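Local atomic coordinates of possible flavin reductase (Haemophilus somnus 129PT, PDB entry 2R0X), a protein that probably binds FMN and acts as an NADPH-dependent riboflavin reductase. Residues A75-L80 with Q110-N115; N82-P87 with E92-A97. One frame throughout, in Å; residues are numbered along the deposited sequence.

Overall arrangement
Both interactions use helix 78-84, one at its start and one at its end, and their centres lie about 12 Å apart. Both are partly buried. Interaction 1 is small. Through it the turn before the helix meets the loop leading into strand 114-126, mostly by one glutamine amide lying against backbone. Interaction 2 is larger, with two aromatic rings and an arginine that also holds a sulfate. It joins the end of the same helix to helix 90-94 and the turn after it. The second subunit packs on Leu113 and Ile114 of interaction 1 and does not touch the segments of interaction 2. Leu80 connects them directly: Leu80 CD1 is 3.8 Å from Asn96 CB.

Interaction 1. Residues A75-L80 with Q110-N115; sequences AEQSSL and QDALIN
Gln77 lays its side-chain amide against the backbone of Gln110, Asp111 and Ala112. The contact belongs to the split barrel-like fold of this putative flavin reductase. It joins the turn before helix 78-84 to the loop that enters strand 114-126. Gln77 holds the N-cap position of that helix, but its side-chain amide is turned to the 110-113 backbone and to Thr74 N. The contact is small, with 102 Å² buried in all.

At Gln110 the carbonyl does the touching. Its O lies 3.7 Å from Gln77 NE2 and near the amide plane, while the end of the Gln110 side chain leads away.

Asp111 comes next, with a positive phi of 64° that turns the chain here. Its carbonyl O is 3.3 Å from Gln77 NE2, but sits well out of the amide plane, on one face. The Asp111 side chain meets the amide more loosely, with CB 4.4 Å from Gln77 NE2. The Asp111 carboxylate has its main partner elsewhere, in a salt bridge with Lys145.

Ala112 brings its backbone to the other end of the amide. Its CA lies 3.7 Å from Gln77 OE1, and its CB points away from the helix start. The same OE1 accepts a hydrogen bond from the backbone N of Thr74, just before the turn. That bond helps fix the rotation of the amide, with NE2 on the side of Gln110 O. The Gln77 side chain spans the gap because it is extended beyond CG (chi2 174°). The two CA atoms, of Gln77 and Ala112, are 8.1 Å apart.

Leu113 and Ile114 form a classic beta bulge, both facing Thr72 of strand 67-72. Leu113 lies at the border of the contact, and its side chain also packs on Arg151 of the second subunit. Leu113 N stays 4.4 Å from Gln77 OE1, too far for a hydrogen bond.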
ATOM      1  N   ALA A  75       6.705  -8.580 -14.027  1.00  6.47           N
ATOM      2  CA  ALA A  75       7.400  -9.763 -13.489  1.00  6.83           C
ATOM      3  C   ALA A  75       8.780  -9.897 -14.060  1.00  7.00           C
ATOM      4  O   ALA A  75       9.604 -10.583 -13.455  1.00  9.66           O
ATOM      5  CB  ALA A  75       6.576 -11.033 -13.742  1.00  8.58           C
ATOM      6  N   GLU A  76       9.039  -9.276 -15.221  1.00  6.85           N
ATOM      7  CA  GLU A  76      10.323  -9.342 -15.890  1.00  7.14           C
ATOM      8  C   GLU A  76      11.317  -8.322 -15.396  1.00  8.41           C
ATOM      9  O   GLU A  76      12.474  -8.334 -15.837  1.00  9.57           O
ATOM     10  CB  GLU A  76      10.130  -9.165 -17.400  1.00  9.01           C
ATOM     11  CG  GLU A  76       9.396 -10.316 -18.071  1.00 10.88           C
ATOM     12  CD  GLU A  76       7.912 -10.380 -17.759  1.00 12.80           C
ATOM     13  OE1 GLU A  76       7.199  -9.364 -17.773  1.00 14.63           O
ATOM     14  OE2 GLU A  76       7.417 -11.495 -17.466  1.00 15.49           O
ATOM     15  N   GLN A  77      10.928  -7.428 -14.482  1.00  7.23           N
ATOM     16  CA  GLN A  77      11.769  -6.301 -14.080  1.00  7.05           C
ATOM     17  C   GLN A  77      12.358  -6.407 -12.675  1.00  6.92           C
ATOM     18  O   GLN A  77      12.645  -5.411 -12.024  1.00  7.71           O
ATOM     19  CB  GLN A  77      10.967  -4.997 -14.252  1.00  7.19           C
ATOM     20  CG  GLN A  77      10.740  -4.687 -15.713  1.00  7.58           C
ATOM     21  CD  GLN A  77       9.830  -3.503 -15.961  1.00  6.35           C
ATOM     22  OE1 GLN A  77       8.748  -3.367 -15.385  1.00  6.79           O
ATOM     23  NE2 GLN A  77      10.215  -2.639 -16.924  1.00  7.82           N
ATOM     24  N   SER A  78      12.567  -7.629 -12.181  1.00  7.67           N
ATOM     25  CA  SER A  78      13.137  -7.779 -10.857  1.00  8.52           C
ATOM     26  C   SER A  78      14.587  -7.304 -10.727  1.00  7.75           C
ATOM     27  O   SER A  78      14.963  -6.809  -9.670  1.00  7.97           O
ATOM     28  CB  SER A  78      13.012  -9.213 -10.356  1.00 10.59           C
ATOM     29  OG  SER A  78      13.755 -10.137 -11.107  1.00 11.32           O
ATOM     30  N   SER A  79      15.430  -7.439 -11.763  0.50  8.33           N
ATOM     31  CA  SER A  79      16.786  -6.880 -11.678  0.50  8.80           C
ATOM     32  C   SER A  79      16.692  -5.375 -11.527  0.50  7.78           C
ATOM     33  O   SER A  79      17.374  -4.797 -10.697  0.50  8.03           O
ATOM     34  CB  SER A  79      17.665  -7.293 -12.873  0.50 10.66           C
ATOM     35  OG  SER A  79      18.932  -6.654 -12.861  0.70 15.89           O
ATOM     36  N   LEU A  80      15.808  -4.744 -12.293  1.00  7.92           N
ATOM     37  CA  LEU A  80      15.675  -3.297 -12.211  1.00  8.32           C
ATOM     38  C   LEU A  80      15.252  -2.877 -10.799  1.00  7.44           C
ATOM     39  O   LEU A  80      15.727  -1.866 -10.255  1.00  7.82           O
ATOM     40  CB  LEU A  80      14.728  -2.789 -13.290  1.00  9.55           C
ATOM     41  CG  LEU A  80      14.834  -1.319 -13.594  1.00 10.82           C
ATOM     42  CD1 LEU A  80      16.189  -0.969 -14.218  1.00 10.22           C
ATOM     43  CD2 LEU A  80      13.682  -0.986 -14.538  1.00 12.65           C
ATOM     44  N   GLN A 110       9.783   2.732 -19.640  0.50  6.42           N
ATOM     45  CA  GLN A 110       9.272   1.947 -20.741  0.50  6.48           C
ATOM     46  C   GLN A 110       9.108   0.477 -20.345  0.50  6.65           C
ATOM     47  O   GLN A 110       9.906  -0.069 -19.573  0.50  7.24           O
ATOM     48  CB  GLN A 110      10.205   2.109 -21.954  0.50  6.43           C
ATOM     49  CG  GLN A 110      10.144   3.505 -22.561  0.50  7.46           C
ATOM     50  CD  GLN A 110       8.794   3.821 -23.141  0.50  7.80           C
ATOM     51  OE1 GLN A 110       8.239   3.013 -23.865  0.50 11.63           O
ATOM     52  NE2 GLN A 110       8.249   4.978 -22.815  0.50  9.34           N
ATOM     53  N   ASP A 111       8.104  -0.157 -20.954  1.00  7.39           N
ATOM     54  CA  ASP A 111       7.838  -1.567 -20.703  1.00  8.43           C
ATOM     55  C   ASP A 111       7.432  -1.864 -19.252  1.00  7.15           C
ATOM     56  O   ASP A 111       7.536  -2.996 -18.809  1.00  8.61           O
ATOM     57  CB  ASP A 111       9.049  -2.447 -21.127  1.00  9.99           C
ATOM     58  CG  ASP A 111       8.680  -3.773 -21.782  1.00 10.49           C
ATOM     59  OD1 ASP A 111       7.501  -4.005 -22.104  1.00 13.20           O
ATOM     60  OD2 ASP A 111       9.619  -4.593 -21.970  1.00 13.81           O
ATOM     61  N   ALA A 112       6.951  -0.865 -18.537  1.00  7.57           N
ATOM     62  CA  ALA A 112       6.435  -1.061 -17.195  1.00  7.12           C
ATOM     63  C   ALA A 112       5.020  -1.637 -17.221  1.00  6.89           C
ATOM     64  O   ALA A 112       4.317  -1.611 -18.220  1.00  8.89           O
ATOM     65  CB  ALA A 112       6.436   0.250 -16.429  1.00  8.69           C
ATOM     66  N   LEU A 113       4.540  -2.109 -16.080  1.00  5.90           N
ATOM     67  CA  LEU A 113       3.189  -2.581 -15.943  1.00  5.71           C
ATOM     68  C   LEU A 113       2.185  -1.418 -15.986  1.00  5.82           C
ATOM     69  O   LEU A 113       1.127  -1.506 -16.596  1.00  7.04           O
ATOM     70  CB  LEU A 113       3.022  -3.375 -14.662  1.00  6.00           C
ATOM     71  CG  LEU A 113       1.734  -4.171 -14.522  1.00  6.67           C
ATOM     72  CD1 LEU A 113       1.846  -5.410 -15.393  1.00  9.07           C
ATOM     73  CD2 LEU A 113       1.484  -4.540 -13.057  1.00  8.14           C
ATOM     74  N   ILE A 114       2.516  -0.345 -15.268  1.00  5.64           N
ATOM     75  CA  ILE A 114       1.667   0.843 -15.151  1.00  6.21           C
ATOM     76  C   ILE A 114       2.577   2.022 -14.887  1.00  5.60           C
ATOM     77  O   ILE A 114       3.599   1.857 -14.241  1.00  6.13           O
ATOM     78  CB  ILE A 114       0.643   0.767 -13.940  1.00  6.08           C
ATOM     79  CG1 ILE A 114       0.259  -0.668 -13.550  1.00  7.77           C
ATOM     80  CG2 ILE A 114      -0.581   1.585 -14.270  1.00  7.75           C
ATOM     81  CD1 ILE A 114      -0.466  -0.769 -12.222  1.00  7.59           C
ATOM     82  N   ASN A 115       2.174   3.195 -15.351  1.00  5.70           N
ATOM     83  CA  ASN A 115       2.884   4.428 -15.108  1.00  6.00           C
ATOM     84  C   ASN A 115       1.903   5.504 -14.644  1.00  5.84           C
ATOM     85  O   ASN A 115       0.965   5.819 -15.371  1.00  7.53           O
ATOM     86  CB  ASN A 115       3.625   4.931 -16.362  1.00  7.25           C
ATOM     87  CG  ASN A 115       4.477   3.842 -17.041  1.00  6.82           C
ATOM     88  OD1 ASN A 115       4.003   3.169 -17.965  1.00  8.64           O
ATOM     89  ND2 ASN A 115       5.728   3.703 -16.620  1.00  6.63           N
TER

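Interaction 2. Residues N82-P87 with E92-A97; sequences NIFASP and ERFSNA. With SO4 (sulfate ion), chain H.
Arg93 stretches over Phe84 to grip the backbone beyond it. Arg93 NH2 donates to Ser86 O at 2.9 Å, with an N-H...O angle of 151°. The donor sits above the Ser86 carbonyl plane. NE adds weak bonds to Ile83 O and Ser86 O. At the guanidinium edge, a sulfate takes the bond from Arg93 NH1 to O4 at 3.0 Å. The same O4 accepts from Arg93 NH2.

The arginine chain is extended from CG to NE (chi3 167°), which carries the guanidinium past the ring. Arg93 CB makes a CH-pi contact over the Phe84 face, 3.8 Å from the ring centroid. Phe84 turns its edge to the face of Phe94 in a T-shaped pair, planes at 86° and ring centroids 5.0 Å apart. Ile83 CD1 packs on Asn96 CG at 3.6 Å.

These contacts join helices 78-84 and 90-94 against the split barrel. Phe84 also packs on Thr34 and Ile21 of its strands.

Around this shell, Ser86 OG donates to Asn82 O at 2.7 Å, tying the segment after the helix back to it. Asn96 ND2 donates to Glu92 OE2 at 3.0 Å, holding the amide beside Ile83. The sulfate, probably from the crystallisation liquor, is also bound by Arg57 NE and Ala58 N.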
ATOM      1  N   ASN A  82      15.994  -4.430  -8.010  1.00  7.43           N
ATOM      2  CA  ASN A  82      17.187  -4.483  -7.188  1.00  7.94           C
ATOM      3  C   ASN A  82      18.115  -3.315  -7.459  1.00  6.86           C
ATOM      4  O   ASN A  82      18.676  -2.738  -6.521  1.00  7.18           O
ATOM      5  CB  ASN A  82      17.925  -5.819  -7.418  1.00  8.30           C
ATOM      6  CG  ASN A  82      17.195  -7.010  -6.831  1.00 10.33           C
ATOM      7  OD1 ASN A  82      16.230  -6.861  -6.075  1.00 11.66           O
ATOM      8  ND2 ASN A  82      17.683  -8.211  -7.150  1.00 13.05           N
ATOM      9  N   ILE A  83      18.321  -2.956  -8.707  1.00  7.07           N
ATOM     10  CA  ILE A  83      19.206  -1.867  -9.042  1.00  7.87           C
ATOM     11  C   ILE A  83      18.758  -0.541  -8.409  1.00  7.19           C
ATOM     12  O   ILE A  83      19.582   0.218  -7.884  1.00  7.73           O
ATOM     13  CB  ILE A  83      19.287  -1.758 -10.588  1.00  7.82           C
ATOM     14  CG1 ILE A  83      20.162  -2.894 -11.133  1.00  8.52           C
ATOM     15  CG2 ILE A  83      19.740  -0.355 -11.057  1.00  8.70           C
ATOM     16  CD1 ILE A  83      19.940  -3.129 -12.623  1.00 10.47           C
ATOM     17  N   PHE A  84      17.464  -0.281  -8.445  1.00  6.49           N
ATOM     18  CA  PHE A  84      16.927   0.943  -7.867  1.00  6.49           C
ATOM     19  C   PHE A  84      16.728   0.918  -6.339  1.00  7.18           C
ATOM     20  O   PHE A  84      16.340   1.898  -5.744  1.00  7.65           O
ATOM     21  CB  PHE A  84      15.652   1.363  -8.601  1.00  6.76           C
ATOM     22  CG  PHE A  84      15.920   2.197  -9.828  1.00  6.41           C
ATOM     23  CD1 PHE A  84      16.157   1.617 -11.056  1.00  7.11           C
ATOM     24  CD2 PHE A  84      15.865   3.590  -9.720  1.00  7.43           C
ATOM     25  CE1 PHE A  84      16.417   2.441 -12.160  1.00  7.63           C
ATOM     26  CE2 PHE A  84      16.098   4.361 -10.827  1.00  7.79           C
ATOM     27  CZ  PHE A  84      16.352   3.765 -12.058  1.00  8.03           C
ATOM     28  N   ALA A  85      17.092  -0.198  -5.724  1.00  7.74           N
ATOM     29  CA  ALA A  85      17.154  -0.337  -4.261  1.00  9.00           C
ATOM     30  C   ALA A  85      18.562  -0.326  -3.724  1.00  9.86           C
ATOM     31  O   ALA A  85      18.745  -0.533  -2.525  1.00 12.48           O
ATOM     32  CB  ALA A  85      16.472  -1.661  -3.857  1.00  9.49           C
ATOM     33  N   SER A  86      19.560  -0.167  -4.571  0.50  8.65           N
ATOM     34  CA  SER A  86      20.956  -0.359  -4.193  0.50  9.45           C
ATOM     35  C   SER A  86      21.804   0.903  -4.431  0.50  9.45           C
ATOM     36  O   SER A  86      21.510   1.691  -5.302  0.50  8.38           O
ATOM     37  CB  SER A  86      21.526  -1.518  -5.020  0.50  9.89           C
ATOM     38  OG  SER A  86      20.813  -2.736  -4.859  0.70 12.20           O
ATOM     39  N   PRO A  87      22.873   1.107  -3.652  1.00 10.79           N
ATOM     40  CA  PRO A  87      23.698   2.320  -3.702  1.00 12.52           C
ATOM     41  C   PRO A  87      24.564   2.356  -4.966  1.00 12.69           C
ATOM     42  O   PRO A  87      25.792   2.134  -4.951  1.00 16.72           O
ATOM     43  CB  PRO A  87      24.528   2.258  -2.428  1.00 12.99           C
ATOM     44  CG  PRO A  87      24.685   0.832  -2.215  1.00 12.40           C
ATOM     45  CD  PRO A  87      23.374   0.199  -2.620  1.00 12.31           C
ATOM     46  N   GLU A  92      24.144   5.164 -13.420  1.00 11.77           N
ATOM     47  CA  GLU A  92      24.210   3.722 -13.581  1.00 12.65           C
ATOM     48  C   GLU A  92      22.807   3.124 -13.509  1.00 10.25           C
ATOM     49  O   GLU A  92      22.431   2.335 -14.355  1.00 10.67           O
ATOM     50  CB  GLU A  92      25.144   3.052 -12.584  1.00 15.67           C
ATOM     51  CG  GLU A  92      25.038   1.486 -12.598  1.00 18.69           C
ATOM     52  CD  GLU A  92      25.281   0.789 -13.970  1.00 21.04           C
ATOM     53  OE1 GLU A  92      26.106   1.335 -14.724  1.00 20.64           O
ATOM     54  OE2 GLU A  92      24.656  -0.307 -14.271  1.00 23.03           O
ATOM     55  N   ARG A  93      22.015   3.525 -12.512  1.00  9.47           N
ATOM     56  CA  ARG A  93      20.668   2.976 -12.380  1.00  9.40           C
ATOM     57  C   ARG A  93      19.876   3.169 -13.689  1.00  8.27           C
ATOM     58  O   ARG A  93      19.308   2.235 -14.234  1.00  9.35           O
ATOM     59  CB  ARG A  93      19.911   3.603 -11.224  1.00  8.51           C
ATOM     60  CG  ARG A  93      20.372   3.231  -9.846  1.00  9.16           C
ATOM     61  CD  ARG A  93      19.525   3.965  -8.799  1.00  9.06           C
ATOM     62  NE  ARG A  93      19.696   3.451  -7.457  1.00 10.14           N
ATOM     63  CZ  ARG A  93      19.114   4.006  -6.405  1.00 10.36           C
ATOM     64  NH1 ARG A  93      18.418   5.105  -6.530  1.00 11.67           N
ATOM     65  NH2 ARG A  93      19.266   3.472  -5.222  1.00 11.52           N
ATOM     66  N   PHE A  94      19.785   4.407 -14.148  1.00  8.73           N
ATOM     67  CA  PHE A  94      18.900   4.725 -15.280  1.00  9.79           C
ATOM     68  C   PHE A  94      19.391   4.053 -16.557  1.00 11.26           C
ATOM     69  O   PHE A  94      18.582   3.728 -17.450  1.00 10.92           O
ATOM     70  CB  PHE A  94      18.686   6.245 -15.452  1.00  9.54           C
ATOM     71  CG  PHE A  94      17.658   6.799 -14.476  1.00  8.33           C
ATOM     72  CD1 PHE A  94      17.998   7.128 -13.172  1.00  8.80           C
ATOM     73  CD2 PHE A  94      16.345   6.833 -14.824  1.00  7.85           C
ATOM     74  CE1 PHE A  94      17.047   7.535 -12.271  1.00  8.33           C
ATOM     75  CE2 PHE A  94      15.390   7.226 -13.948  1.00  8.13           C
ATOM     76  CZ  PHE A  94      15.759   7.623 -12.681  1.00  8.55           C
ATOM     77  N   SER A  95      20.709   3.820 -16.673  1.00 10.67           N
ATOM     78  CA  SER A  95      21.256   3.168 -17.867  1.00 10.67           C
ATOM     79  C   SER A  95      20.692   1.771 -18.143  1.00 11.58           C
ATOM     80  O   SER A  95      20.837   1.264 -19.242  1.00 12.45           O
ATOM     81  CB  SER A  95      22.780   3.116 -17.797  1.00 11.86           C
ATOM     82  OG  SER A  95      23.203   2.032 -16.994  1.00 12.50           O
ATOM     83  N   ASN A  96      20.041   1.167 -17.159  1.00 10.64           N
ATOM     84  CA  ASN A  96      19.567  -0.200 -17.231  1.00 12.11           C
ATOM     85  C   ASN A  96      18.162  -0.379 -17.792  1.00 10.68           C
ATOM     86  O   ASN A  96      17.622  -1.484 -17.765  1.00 13.92           O
ATOM     87  CB  ASN A  96      19.660  -0.853 -15.844  1.00 11.77           C
ATOM     88  CG  ASN A  96      21.035  -1.237 -15.520  1.00 13.93           C
ATOM     89  OD1 ASN A  96      21.504  -2.259 -15.980  1.00 16.80           O
ATOM     90  ND2 ASN A  96      21.710  -0.421 -14.705  1.00 14.00           N
ATOM     91  N   ALA A  97      17.552   0.698 -18.260  1.00  9.26           N
ATOM     92  CA  ALA A  97      16.211   0.634 -18.892  1.00  9.79           C
ATOM     93  C   ALA A  97      16.045   1.792 -19.835  1.00  9.92           C
ATOM     94  O   ALA A  97      16.995   2.576 -20.019  1.00 11.34           O
ATOM     95  CB  ALA A  97      15.104   0.668 -17.799  1.00  9.83           C
TER
HETATM   96  S   SO4 H 164      18.308   6.395  -3.010  0.70 10.21           S
HETATM   97  O1  SO4 H 164      18.841   7.415  -3.910  0.70 13.12           O
HETATM   98  O2  SO4 H 164      17.653   6.984  -1.911  0.70 12.68           O
HETATM   99  O3  SO4 H 164      19.487   5.628  -2.676  0.70 15.83           O
HETATM  100  O4  SO4 H 164      17.422   5.502  -3.763  0.70 13.88           O